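Local coordinates for hypothetical protein TM1553 (Thermotoga maritima, PDB 1VRM) that probably acts as an ApbE-type flavin transferase, moving the FMN part of FAD onto target proteins, at residues R260-V265 with L304-E309; D100-P105 with S279-V284; G192-I197 with A229-G234; E121-P126 with R238-D243. One frame throughout, in Å; residues are numbered along the deposited sequence.

Overall arrangement
Contacts 1 and 3 belong to the same antiparallel sheet: 229-234 of contact 3 lies beside strand 262-269 of contact 1, and Ser233 N probably bonds to Val265 O. Both are buried and rest on backbone hydrogen bonds, with apolar side chains packing beside them. Contact 2 is also buried but has no hydrogen bond between its segments; methyl groups join a loop to helix 272-296, whose Phe283 packs on Val262 and Val265 and whose Ser279 OG meets Ser233 OG. Contact 4, about 21 Å between centres from contacts 1 and 2, lies at the surface and relies on one aromatic ring. The four thus illustrate how polar pairing holds a sheet while apolar contacts fasten the elements around it.

Contact 1. Residues R260-V265 with L304-E309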
loop_
_atom_site.group_PDB
_atom_site.type_symbol
_atom_site.label_atom_id
_atom_site.label_comp_id
_atom_site.label_asym_id
_atom_site.label_seq_id
_atom_site.Cartn_x
_atom_site.Cartn_y
_atom_site.Cartn_z
ATOM N N ARG A 260 -14.444 7.044 -6.713
ATOM C CA ARG A 260 -15.545 7.604 -5.943
ATOM C C ARG A 260 -16.462 6.554 -5.330
ATOM O O ARG A 260 -16.358 5.368 -5.671
ATOM C CB ARG A 260 -16.366 8.555 -6.823
ATOM C CG ARG A 260 -15.517 9.697 -7.464
ATOM C CD ARG A 260 -14.857 10.540 -6.405
ATOM N NE ARG A 260 -14.271 11.778 -6.927
ATOM C CZ ARG A 260 -13.647 12.662 -6.157
ATOM N NH1 ARG A 260 -13.517 12.437 -4.863
ATOM N NH2 ARG A 260 -13.123 13.758 -6.684
ATOM N N GLY A 261 -17.308 6.958 -4.378
ATOM C CA GLY A 261 -18.304 6.037 -3.860
ATOM C C GLY A 261 -17.883 5.266 -2.626
ATOM O O GLY A 261 -18.705 4.579 -2.019
ATOM N N VAL A 262 -16.635 5.463 -2.198
ATOM C CA VAL A 262 -16.027 4.651 -1.126
ATOM C C VAL A 262 -15.184 5.537 -0.200
ATOM O O VAL A 262 -14.419 6.388 -0.665
ATOM C CB VAL A 262 -15.104 3.533 -1.724
ATOM C CG1 VAL A 262 -14.560 2.633 -0.597
ATOM C CG2 VAL A 262 -15.831 2.721 -2.750
ATOM N N TRP A 263 -15.341 5.388 1.112
ATOM C CA TRP A 263 -14.550 6.114 2.067
ATOM C C TRP A 263 -13.308 5.334 2.520
ATOM O O TRP A 263 -12.198 5.894 2.650
ATOM C CB TRP A 263 -15.372 6.563 3.264
ATOM C CG TRP A 263 -16.324 7.708 2.959
ATOM C CD1 TRP A 263 -16.335 8.520 1.862
ATOM C CD2 TRP A 263 -17.363 8.206 3.829
ATOM N NE1 TRP A 263 -17.344 9.468 1.983
ATOM C CE2 TRP A 263 -17.967 9.302 3.187
ATOM C CE3 TRP A 263 -17.806 7.839 5.085
ATOM C CZ2 TRP A 263 -19.023 10.018 3.772
ATOM C CZ3 TRP A 263 -18.863 8.565 5.662
ATOM C CH2 TRP A 263 -19.445 9.614 5.002
ATOM N N SER A 264 -13.481 4.041 2.770
ATOM C CA SER A 264 -12.313 3.196 3.088
ATOM C C SER A 264 -12.529 1.732 2.824
ATOM O O SER A 264 -13.668 1.254 2.751
ATOM C CB SER A 264 -11.860 3.387 4.518
ATOM O OG SER A 264 -12.817 2.910 5.425
ATOM N N VAL A 265 -11.425 1.024 2.617
ATOM C CA VAL A 265 -11.473 -0.433 2.500
ATOM C C VAL A 265 -10.319 -0.962 3.351
ATOM O O VAL A 265 -9.192 -0.486 3.209
ATOM C CB VAL A 265 -11.246 -0.910 1.056
ATOM C CG1 VAL A 265 -11.063 -2.438 1.003
ATOM C CG2 VAL A 265 -12.367 -0.445 0.105
ATOM N N LEU A 304 -12.370 -8.637 4.077
ATOM C CA LEU A 304 -12.513 -7.190 4.023
ATOM C C LEU A 304 -13.708 -6.548 4.666
ATOM O O LEU A 304 -14.763 -7.163 4.868
ATOM C CB LEU A 304 -12.437 -6.713 2.617
ATOM C CG LEU A 304 -13.622 -6.887 1.713
ATOM C CD1 LEU A 304 -13.350 -6.187 0.390
ATOM C CD2 LEU A 304 -13.946 -8.366 1.501
ATOM N N LEU A 305 -13.520 -5.270 4.958
ATOM C CA LEU A 305 -14.567 -4.394 5.449
ATOM C C LEU A 305 -14.507 -3.127 4.609
ATOM O O LEU A 305 -13.432 -2.515 4.502
ATOM C CB LEU A 305 -14.318 -4.027 6.904
ATOM C CG LEU A 305 -15.309 -3.072 7.585
ATOM C CD1 LEU A 305 -15.273 -3.222 9.057
ATOM C CD2 LEU A 305 -14.973 -1.626 7.261
ATOM N N ILE A 306 -15.637 -2.722 4.037
ATOM C CA ILE A 306 -15.735 -1.520 3.220
ATOM C C ILE A 306 -16.634 -0.511 3.933
ATOM O O ILE A 306 -17.699 -0.855 4.403
ATOM C CB ILE A 306 -16.386 -1.828 1.850
ATOM C CG1 ILE A 306 -15.616 -2.902 1.100
ATOM C CG2 ILE A 306 -16.526 -0.558 1.034
ATOM C CD1 ILE A 306 -16.314 -3.442 -0.065
ATOM N N VAL A 307 -16.198 0.752 3.997
ATOM C CA VAL A 307 -17.068 1.827 4.429
ATOM C C VAL A 307 -17.423 2.597 3.166
ATOM O O VAL A 307 -16.554 3.226 2.547
ATOM C CB VAL A 307 -16.383 2.777 5.408
ATOM C CG1 VAL A 307 -17.401 3.891 5.823
ATOM C CG2 VAL A 307 -15.834 2.024 6.614
ATOM N N LEU A 308 -18.671 2.493 2.763
ATOM C CA LEU A 308 -19.133 3.149 1.564
ATOM C C LEU A 308 -19.323 4.652 1.833
ATOM O O LEU A 308 -19.422 5.064 2.982
ATOM C CB LEU A 308 -20.441 2.535 1.126
ATOM C CG LEU A 308 -20.361 1.074 0.745
ATOM C CD1 LEU A 308 -21.786 0.531 0.665
ATOM C CD2 LEU A 308 -19.563 0.925 -0.546
ATOM N N GLU A 309 -19.292 5.441 0.774
ATOM C CA GLU A 309 -19.618 6.852 0.893
ATOM C C GLU A 309 -20.952 6.989 1.591
ATOM O O GLU A 309 -21.921 6.359 1.205
ATOM C CB GLU A 309 -19.666 7.488 -0.472
ATOM C CG GLU A 309 -20.057 8.952 -0.472
ATOM C CD GLU A 309 -20.000 9.499 -1.872
ATOM O OE1 GLU A 309 -20.395 8.777 -2.821
ATOM O OE2 GLU A 309 -19.561 10.673 -2.011
HETATM O O HOH W 1 -17.180 9.768 -3.614
HETATM O O HOH W 2 -17.589 11.800 0.353
HETATM O O HOH W 3 -12.523 0.206 5.869
#
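The carbonyl oxygen of Val307 accepts from two successive amides: Trp263 N at 2.9 Å, in the carbonyl plane, and Ser264 N at 3.2 Å, on a lone pair. This is a classic beta bulge, and Val307 N returns a bond to Ser264 O. The Trp263 side chain leaves the bulge toward strand 304-308. Its CB lies 3.6 Å from Val307 O, and CG is anti to the carbonyl carbon, beside the backbone N (chi1 -73°). Trp263 CE3 lies 4.0 Å from Val307 CG1 and 3.8 Å from Leu308 O. The five-membered ring receives Glu309 CA over its face, 3.6 Å from the centroid and 9° off the normal, a CH-pi contact. At the edge NE1 gives its hydrogen to a water in the ring plane, which also donates to Glu309 OE2. An alanine here would probably leave Glu309 CA without its aromatic cover and that water without the indole donor. Glu309 N donates to Gly261 O at 3.0 Å, from above the carbonyl plane. The chemistry implies a double hold: the bulge carries the indole on the strand's side, against Glu309 CA, and its N-H is met by a water shared with the Glu309 carboxylate.

Contact 2. Residues D100-P105 with S279-V284; sequences DGAFDP and STAGFV
Ala102 and Phe103 pass the helical segment 279-284 with their backbone close against it, Phe103 CA and Ala281 CA being 4.5 Å apart, yet no hydrogen bond joins the two. Small side chains allow the approach. Ala102 CB points at the helix and meets Ala281 CB at 4.1 Å, with Val284 CG1 at 4.2 Å, while Val284 CG2 comes to 3.7 Å from the Ala102 carbonyl oxygen. Ala281 CB in turn lies 4.0 Å from Phe103 CB, one helix methyl thus serving both loop residues. Phe103 CG is anti to the backbone N (chi1 171°), and the ring meets Thr280 at its edge: Thr280 CG2 lies near the ring plane, 4.0 Å from Phe103 CD1. The ring also packs on Ala92 and Phe95 of helix 83-98. That helix ends in a Schellman motif with Asp100 as its C-prime residue, and the loop runs on from there. The chemistry implies a division of labour: methyl contacts set the loop against the helix, while Ala102 O, Asp104 N and Thr280 OG1 beside them bond to an unidentified molecule, possibly from the crystallisation liquor, which is consistent with a pocket here.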
loop_
_atom_site.group_PDB
_atom_site.type_symbol
_atom_site.label_atom_id
_atom_site.label_comp_id
_atom_site.label_asym_id
_atom_site.label_seq_id
_atom_site.Cartn_x
_atom_site.Cartn_y
_atom_site.Cartn_z
ATOM N N ASP A 100 -7.244 -6.907 -12.867
ATOM C CA ASP A 100 -7.573 -6.295 -14.127
ATOM C C ASP A 100 -7.297 -4.825 -14.134
ATOM O O ASP A 100 -8.084 -4.020 -14.640
ATOM C CB ASP A 100 -9.036 -6.569 -14.475
ATOM C CG ASP A 100 -9.353 -8.080 -14.520
ATOM O OD1 ASP A 100 -8.522 -8.865 -15.017
ATOM O OD2 ASP A 100 -10.437 -8.485 -14.041
ATOM N N GLY A 101 -6.164 -4.455 -13.552
ATOM C CA GLY A 101 -5.722 -3.069 -13.544
ATOM C C GLY A 101 -6.347 -2.158 -12.525
ATOM O O GLY A 101 -6.079 -0.957 -12.548
ATOM N N ALA A 102 -7.196 -2.687 -11.649
ATOM C CA ALA A 102 -7.749 -1.847 -10.563
ATOM C C ALA A 102 -6.650 -1.333 -9.619
ATOM O O ALA A 102 -6.625 -0.140 -9.248
ATOM C CB ALA A 102 -8.817 -2.592 -9.800
ATOM N N PHE A 103 -5.742 -2.224 -9.235
ATOM C CA PHE A 103 -4.413 -1.819 -8.748
ATOM C C PHE A 103 -3.532 -1.759 -9.990
ATOM O O PHE A 103 -3.491 -2.725 -10.761
ATOM C CB PHE A 103 -3.852 -2.834 -7.743
ATOM C CG PHE A 103 -2.426 -2.572 -7.377
ATOM C CD1 PHE A 103 -2.098 -1.693 -6.362
ATOM C CD2 PHE A 103 -1.407 -3.179 -8.076
ATOM C CE1 PHE A 103 -0.758 -1.479 -6.037
ATOM C CE2 PHE A 103 -0.044 -2.944 -7.753
ATOM C CZ PHE A 103 0.259 -2.075 -6.772
ATOM N N ASP A 104 -2.845 -0.644 -10.203
ATOM C CA ASP A 104 -1.925 -0.557 -11.315
ATOM C C ASP A 104 -0.766 0.345 -10.931
ATOM O O ASP A 104 -0.999 1.519 -10.686
ATOM C CB ASP A 104 -2.656 -0.009 -12.512
ATOM C CG ASP A 104 -1.863 -0.155 -13.809
ATOM O OD1 ASP A 104 -0.638 -0.058 -13.714
ATOM O OD2 ASP A 104 -2.446 -0.394 -14.921
ATOM N N PRO A 105 0.464 -0.199 -10.916
ATOM C CA PRO A 105 1.617 0.587 -10.514
ATOM C C PRO A 105 2.052 1.574 -11.599
ATOM O O PRO A 105 3.018 2.271 -11.404
ATOM C CB PRO A 105 2.677 -0.474 -10.258
ATOM C CG PRO A 105 2.389 -1.514 -11.209
ATOM C CD PRO A 105 0.876 -1.565 -11.285
ATOM N N SER A 279 -6.025 -3.639 -0.938
ATOM C CA SER A 279 -6.874 -2.613 -0.320
ATOM C C SER A 279 -7.055 -1.477 -1.353
ATOM O O SER A 279 -8.125 -0.924 -1.461
ATOM C CB SER A 279 -6.338 -2.103 1.003
ATOM O OG SER A 279 -5.142 -1.370 0.834
ATOM N N THR A 280 -5.993 -1.184 -2.122
ATOM C CA THR A 280 -6.076 -0.198 -3.182
ATOM C C THR A 280 -7.050 -0.670 -4.252
ATOM O O THR A 280 -7.935 0.052 -4.674
ATOM C CB THR A 280 -4.652 0.039 -3.765
ATOM O OG1 THR A 280 -3.801 0.559 -2.713
ATOM C CG2 THR A 280 -4.674 0.996 -4.939
ATOM N N ALA A 281 -6.867 -1.903 -4.720
ATOM C CA ALA A 281 -7.749 -2.430 -5.758
ATOM C C ALA A 281 -9.215 -2.453 -5.299
ATOM O O ALA A 281 -10.124 -2.106 -6.037
ATOM C CB ALA A 281 -7.356 -3.846 -6.137
ATOM N N GLY A 282 -9.427 -2.905 -4.070
ATOM C CA GLY A 282 -10.807 -2.964 -3.526
ATOM C C GLY A 282 -11.437 -1.591 -3.426
ATOM O O GLY A 282 -12.645 -1.418 -3.682
ATOM N N PHE A 283 -10.655 -0.599 -3.038
ATOM C CA PHE A 283 -11.145 0.785 -2.978
ATOM C C PHE A 283 -11.666 1.227 -4.364
ATOM O O PHE A 283 -12.740 1.756 -4.498
ATOM C CB PHE A 283 -10.047 1.715 -2.543
ATOM C CG PHE A 283 -10.526 3.122 -2.252
ATOM C CD1 PHE A 283 -10.693 4.015 -3.307
ATOM C CD2 PHE A 283 -10.800 3.538 -0.972
ATOM C CE1 PHE A 283 -11.109 5.320 -3.072
ATOM C CE2 PHE A 283 -11.244 4.838 -0.724
ATOM C CZ PHE A 283 -11.385 5.725 -1.784
ATOM N N VAL A 284 -10.864 0.993 -5.392
ATOM C CA VAL A 284 -11.229 1.337 -6.749
ATOM C C VAL A 284 -12.435 0.544 -7.248
ATOM O O VAL A 284 -13.257 1.075 -7.957
ATOM C CB VAL A 284 -10.042 1.136 -7.709
ATOM C CG1 VAL A 284 -10.486 1.232 -9.179
ATOM C CG2 VAL A 284 -8.861 2.071 -7.358
#

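Contact 3. Residues G192-I197 with A229-G234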
loop_
_atom_site.group_PDB
_atom_site.type_symbol
_atom_site.label_atom_id
_atom_site.label_comp_id
_atom_site.label_asym_id
_atom_site.label_seq_id
_atom_site.Cartn_x
_atom_site.Cartn_y
_atom_site.Cartn_z
ATOM N N GLY A 192 1.449 4.040 8.482
ATOM C CA GLY A 192 0.259 4.703 7.976
ATOM C C GLY A 192 -0.990 3.852 8.088
ATOM O O GLY A 192 -1.777 3.712 7.119
ATOM N N GLY A 193 -1.200 3.258 9.233
ATOM C CA GLY A 193 -2.481 2.463 9.324
ATOM C C GLY A 193 -2.544 1.119 8.530
ATOM O O GLY A 193 -3.621 0.557 8.171
ATOM N N ASP A 194 -1.384 0.650 8.132
ATOM C CA ASP A 194 -1.161 -0.749 7.728
ATOM C C ASP A 194 -0.365 -1.391 8.862
ATOM O O ASP A 194 0.547 -0.771 9.415
ATOM C CB ASP A 194 -0.375 -0.840 6.447
ATOM C CG ASP A 194 -1.127 -0.227 5.227
ATOM O OD1 ASP A 194 -2.311 0.155 5.381
ATOM O OD2 ASP A 194 -0.507 -0.147 4.140
ATOM N N VAL A 195 -0.637 -2.655 9.181
ATOM C CA VAL A 195 0.020 -3.333 10.278
ATOM C C VAL A 195 0.434 -4.754 9.873
ATOM O O VAL A 195 -0.334 -5.476 9.177
ATOM C CB VAL A 195 -0.935 -3.444 11.492
ATOM C CG1 VAL A 195 -0.266 -4.170 12.642
ATOM C CG2 VAL A 195 -1.400 -2.045 11.987
ATOM N N ARG A 196 1.642 -5.136 10.254
ATOM C CA ARG A 196 2.110 -6.525 10.137
ATOM C C ARG A 196 2.480 -7.040 11.537
ATOM O O ARG A 196 3.238 -6.393 12.253
ATOM C CB ARG A 196 3.296 -6.636 9.211
ATOM C CG ARG A 196 3.762 -8.018 8.959
ATOM C CD ARG A 196 2.788 -8.770 8.070
ATOM N NE ARG A 196 3.390 -9.914 7.453
ATOM C CZ ARG A 196 3.234 -11.115 7.914
ATOM N NH1 ARG A 196 2.554 -11.278 8.999
ATOM N NH2 ARG A 196 3.821 -12.122 7.341
ATOM N N ILE A 197 1.917 -8.178 11.925
ATOM C CA ILE A 197 2.215 -8.773 13.205
ATOM C C ILE A 197 3.572 -9.509 13.103
ATOM O O ILE A 197 3.779 -10.363 12.226
ATOM C CB ILE A 197 1.129 -9.740 13.673
ATOM C CG1 ILE A 197 -0.250 -9.089 13.694
ATOM C CG2 ILE A 197 1.475 -10.383 15.006
ATOM C CD1 ILE A 197 -0.342 -7.801 14.384
ATOM N N ALA A 229 -1.668 -9.665 8.607
ATOM C CA ALA A 229 -1.573 -8.258 8.394
ATOM C C ALA A 229 -2.933 -7.645 8.119
ATOM O O ALA A 229 -3.881 -8.322 7.752
ATOM C CB ALA A 229 -0.633 -7.989 7.141
ATOM N N VAL A 230 -3.005 -6.330 8.318
ATOM C CA VAL A 230 -4.197 -5.579 7.976
ATOM C C VAL A 230 -3.734 -4.289 7.290
ATOM O O VAL A 230 -2.731 -3.690 7.684
ATOM C CB VAL A 230 -5.120 -5.326 9.179
ATOM C CG1 VAL A 230 -4.466 -4.556 10.316
ATOM C CG2 VAL A 230 -6.389 -4.609 8.710
ATOM N N ALA A 231 -4.454 -3.873 6.263
ATOM C CA ALA A 231 -4.117 -2.630 5.545
ATOM C C ALA A 231 -5.431 -1.918 5.212
ATOM O O ALA A 231 -6.408 -2.572 4.829
ATOM C CB ALA A 231 -3.327 -2.934 4.275
ATOM N N THR A 232 -5.416 -0.588 5.224
ATOM C CA THR A 232 -6.560 0.211 4.910
ATOM C C THR A 232 -6.188 1.223 3.818
ATOM O O THR A 232 -5.116 1.865 3.887
ATOM C CB THR A 232 -7.105 0.889 6.191
ATOM O OG1 THR A 232 -7.586 -0.119 7.093
ATOM C CG2 THR A 232 -8.247 1.855 5.850
ATOM N N SER A 233 -7.044 1.348 2.798
ATOM C CA SER A 233 -6.943 2.457 1.838
ATOM C C SER A 233 -8.154 3.332 2.094
ATOM O O SER A 233 -9.260 2.862 2.205
ATOM C CB SER A 233 -6.979 1.985 0.394
ATOM O OG SER A 233 -5.793 1.305 0.074
ATOM N N GLY A 234 -7.946 4.638 2.081
ATOM C CA GLY A 234 -9.037 5.552 2.381
ATOM C C GLY A 234 -8.885 6.845 1.607
ATOM O O GLY A 234 -7.802 7.195 1.132
HETATM O O HOH W 4 -4.695 4.068 5.594
HETATM O O HOH W 5 -5.744 -0.917 8.831
#
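Val195 and Val230 form a hydrogen-bonded pair with both backbone bonds in place: Val195 N donates to Val230 O at 2.8 Å, nearly along the C=O axis, and Val230 N to Val195 O at 2.9 Å. Their side chains share a face of the sheet, Val230 CG1 standing between N and the carbonyl carbon (chi1 59°) and coming within 3.9 Å of Val195 CB. On the other face Arg196 CD meets Ala229 CB at 3.6 Å. At the start of strand 194-197 a side chain stands in for the backbone: Asp194 OD1 accepts from Thr232 N at 3.2 Å, met on the syn side and 33° out of the carboxylate plane, while Asp194 CG rests 3.6 Å from Ala231 CB. These are neighbouring strands of the eight-stranded antiparallel sheet, in which 229-234 also pairs with strand 262-269 on its far side. Helices 166-181 and 272-296 pack on the face that carries Arg196 and Ala229. The Arg196 chain bends at chi2 (72°), and its guanidinium is fixed by a salt bridge from NE to Asp172 and a bond from NH1 to Gly228 O, while Thr232 OG1 is bonded to Thr266 OG1.

Contact 4. Residues E121-P126 with R238-D243; sequences ENLRVP and RYFVVD
Leu123 and Phe240 reach toward one another from facing segments and pass, each running counter to the other, with the leucine CB over the flat of the ring. That atom sits above the ring centre, Leu123 CB being 4.0 Å from the Phe240 centroid and 8° off the normal, a CH-pi contact. The leucine branches add two more contacts: Leu123 CD2 is 3.7 Å from Phe240 CD1, and Leu123 CD1 is 4.0 Å from Phe240 CB. Phe240 CG stands between the backbone N and the carbonyl carbon (chi1 69°). The outer end of the ring meets backbone, with Phe240 CZ 3.5 Å from Arg124 O and Val125 N at the ring edge, near its plane. Val125 CG2 is 4.5 Å from Phe240 CE2 and continues the apolar seam to Val242 CG2 at 4.3 Å. An alanine in place of Phe240 would probably open a gap under Leu123 CB and leave the backbone at Arg124 without the ring tip beside it. No hydrogen bond crosses the contact; Arg124 NH2 forms a salt bridge with Glu130. Phe240 belongs to strand 239-242, paired with strand 245-248 in a two-stranded antiparallel hairpin, where its ring meets that of Tyr247 at about 30° between planes. The loop 121-126 links helices 108-114 and 128-135, and Trp114 of the first also packs against Phe240, joining hairpin and helix at the surface.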
loop_
_atom_site.group_PDB
_atom_site.type_symbol
_atom_site.label_atom_id
_atom_site.label_comp_id
_atom_site.label_asym_id
_atom_site.label_seq_id
_atom_site.Cartn_x
_atom_site.Cartn_y
_atom_site.Cartn_z
ATOM N N GLU A 121 2.044 23.365 -4.511
ATOM C CA GLU A 121 1.559 24.330 -5.465
ATOM C C GLU A 121 1.180 23.623 -6.772
ATOM O O GLU A 121 0.332 24.137 -7.509
ATOM C CB GLU A 121 2.580 25.445 -5.717
ATOM C CG GLU A 121 3.845 24.989 -6.413
ATOM N N ASN A 122 1.745 22.431 -7.027
ATOM C CA ASN A 122 1.369 21.661 -8.231
ATOM C C ASN A 122 0.047 20.900 -8.105
ATOM O O ASN A 122 -0.491 20.432 -9.110
ATOM C CB ASN A 122 2.443 20.657 -8.632
ATOM C CG ASN A 122 3.797 21.284 -8.770
ATOM O OD1 ASN A 122 4.815 20.719 -8.336
ATOM N ND2 ASN A 122 3.829 22.466 -9.366
ATOM N N LEU A 123 -0.493 20.768 -6.899
ATOM C CA LEU A 123 -1.759 20.053 -6.761
ATOM C C LEU A 123 -2.838 20.814 -7.533
ATOM O O LEU A 123 -3.041 22.009 -7.332
ATOM C CB LEU A 123 -2.171 19.892 -5.303
ATOM C CG LEU A 123 -1.307 18.954 -4.467
ATOM C CD1 LEU A 123 -1.586 19.242 -2.990
ATOM C CD2 LEU A 123 -1.563 17.502 -4.819
ATOM N N ARG A 124 -3.522 20.123 -8.436
ATOM C CA ARG A 124 -4.518 20.751 -9.286
ATOM C C ARG A 124 -5.446 19.719 -9.869
ATOM O O ARG A 124 -5.115 18.551 -9.889
ATOM C CB ARG A 124 -3.851 21.543 -10.424
ATOM C CG ARG A 124 -3.161 20.707 -11.449
ATOM C CD ARG A 124 -2.479 21.559 -12.457
ATOM N NE ARG A 124 -1.814 20.683 -13.383
ATOM C CZ ARG A 124 -2.299 20.332 -14.563
ATOM N NH1 ARG A 124 -3.428 20.824 -15.035
ATOM N NH2 ARG A 124 -1.601 19.480 -15.298
ATOM N N VAL A 125 -6.596 20.177 -10.355
ATOM C CA VAL A 125 -7.522 19.356 -11.099
ATOM C C VAL A 125 -7.206 19.521 -12.583
ATOM O O VAL A 125 -7.455 20.591 -13.149
ATOM C CB VAL A 125 -9.006 19.737 -10.850
ATOM C CG1 VAL A 125 -9.942 18.829 -11.562
ATOM C CG2 VAL A 125 -9.310 19.781 -9.306
ATOM N N PRO A 126 -6.625 18.495 -13.209
ATOM C CA PRO A 126 -6.309 18.593 -14.623
ATOM C C PRO A 126 -7.585 18.604 -15.438
ATOM O O PRO A 126 -8.609 18.124 -14.983
ATOM C CB PRO A 126 -5.502 17.303 -14.890
ATOM C CG PRO A 126 -5.066 16.809 -13.523
ATOM C CD PRO A 126 -6.241 17.165 -12.681
ATOM N N ARG A 238 -4.395 10.918 1.586
ATOM C CA ARG A 238 -3.661 11.948 0.847
ATOM C C ARG A 238 -4.675 12.622 -0.068
ATOM O O ARG A 238 -5.080 12.029 -1.081
ATOM C CB ARG A 238 -2.538 11.283 0.062
ATOM C CG ARG A 238 -1.619 12.227 -0.691
ATOM N N TYR A 239 -5.112 13.823 0.326
ATOM C CA TYR A 239 -6.078 14.572 -0.462
ATOM C C TYR A 239 -5.871 16.080 -0.384
ATOM O O TYR A 239 -5.233 16.599 0.519
ATOM C CB TYR A 239 -7.523 14.261 -0.036
ATOM C CG TYR A 239 -7.956 14.800 1.319
ATOM C CD1 TYR A 239 -7.769 14.050 2.475
ATOM C CD2 TYR A 239 -8.592 16.049 1.446
ATOM C CE1 TYR A 239 -8.198 14.538 3.718
ATOM C CE2 TYR A 239 -9.013 16.535 2.653
ATOM C CZ TYR A 239 -8.810 15.783 3.793
ATOM O OH TYR A 239 -9.242 16.295 5.003
ATOM N N PHE A 240 -6.480 16.752 -1.351
ATOM C CA PHE A 240 -6.571 18.213 -1.373
ATOM C C PHE A 240 -8.027 18.563 -1.728
ATOM O O PHE A 240 -8.776 17.720 -2.121
ATOM C CB PHE A 240 -5.514 18.854 -2.286
ATOM C CG PHE A 240 -5.707 18.605 -3.745
ATOM C CD1 PHE A 240 -5.236 17.434 -4.351
ATOM C CD2 PHE A 240 -6.297 19.576 -4.559
ATOM C CE1 PHE A 240 -5.419 17.235 -5.699
ATOM C CE2 PHE A 240 -6.480 19.374 -5.891
ATOM C CZ PHE A 240 -6.004 18.239 -6.485
ATOM N N VAL A 241 -8.377 19.825 -1.563
ATOM C CA VAL A 241 -9.751 20.293 -1.770
ATOM C C VAL A 241 -9.667 21.507 -2.669
ATOM O O VAL A 241 -8.818 22.414 -2.460
ATOM C CB VAL A 241 -10.356 20.670 -0.395
ATOM C CG1 VAL A 241 -11.663 21.345 -0.550
ATOM C CG2 VAL A 241 -10.445 19.396 0.514
ATOM N N VAL A 242 -10.551 21.512 -3.678
ATOM C CA VAL A 242 -10.702 22.645 -4.577
ATOM C C VAL A 242 -12.168 22.837 -4.741
ATOM O O VAL A 242 -12.883 21.904 -5.054
ATOM C CB VAL A 242 -10.063 22.400 -5.967
ATOM C CG1 VAL A 242 -10.345 23.600 -6.913
ATOM C CG2 VAL A 242 -8.589 22.178 -5.810
ATOM N N ASP A 243 -12.635 24.054 -4.424
ATOM C CA ASP A 243 -14.069 24.402 -4.549
ATOM C C ASP A 243 -14.993 23.417 -3.892
ATOM O O ASP A 243 -16.001 23.014 -4.471
ATOM C CB ASP A 243 -14.467 24.585 -6.012
ATOM C CG ASP A 243 -13.686 25.690 -6.690
ATOM O OD1 ASP A 243 -13.301 26.670 -5.995
ATOM O OD2 ASP A 243 -13.453 25.578 -7.919
#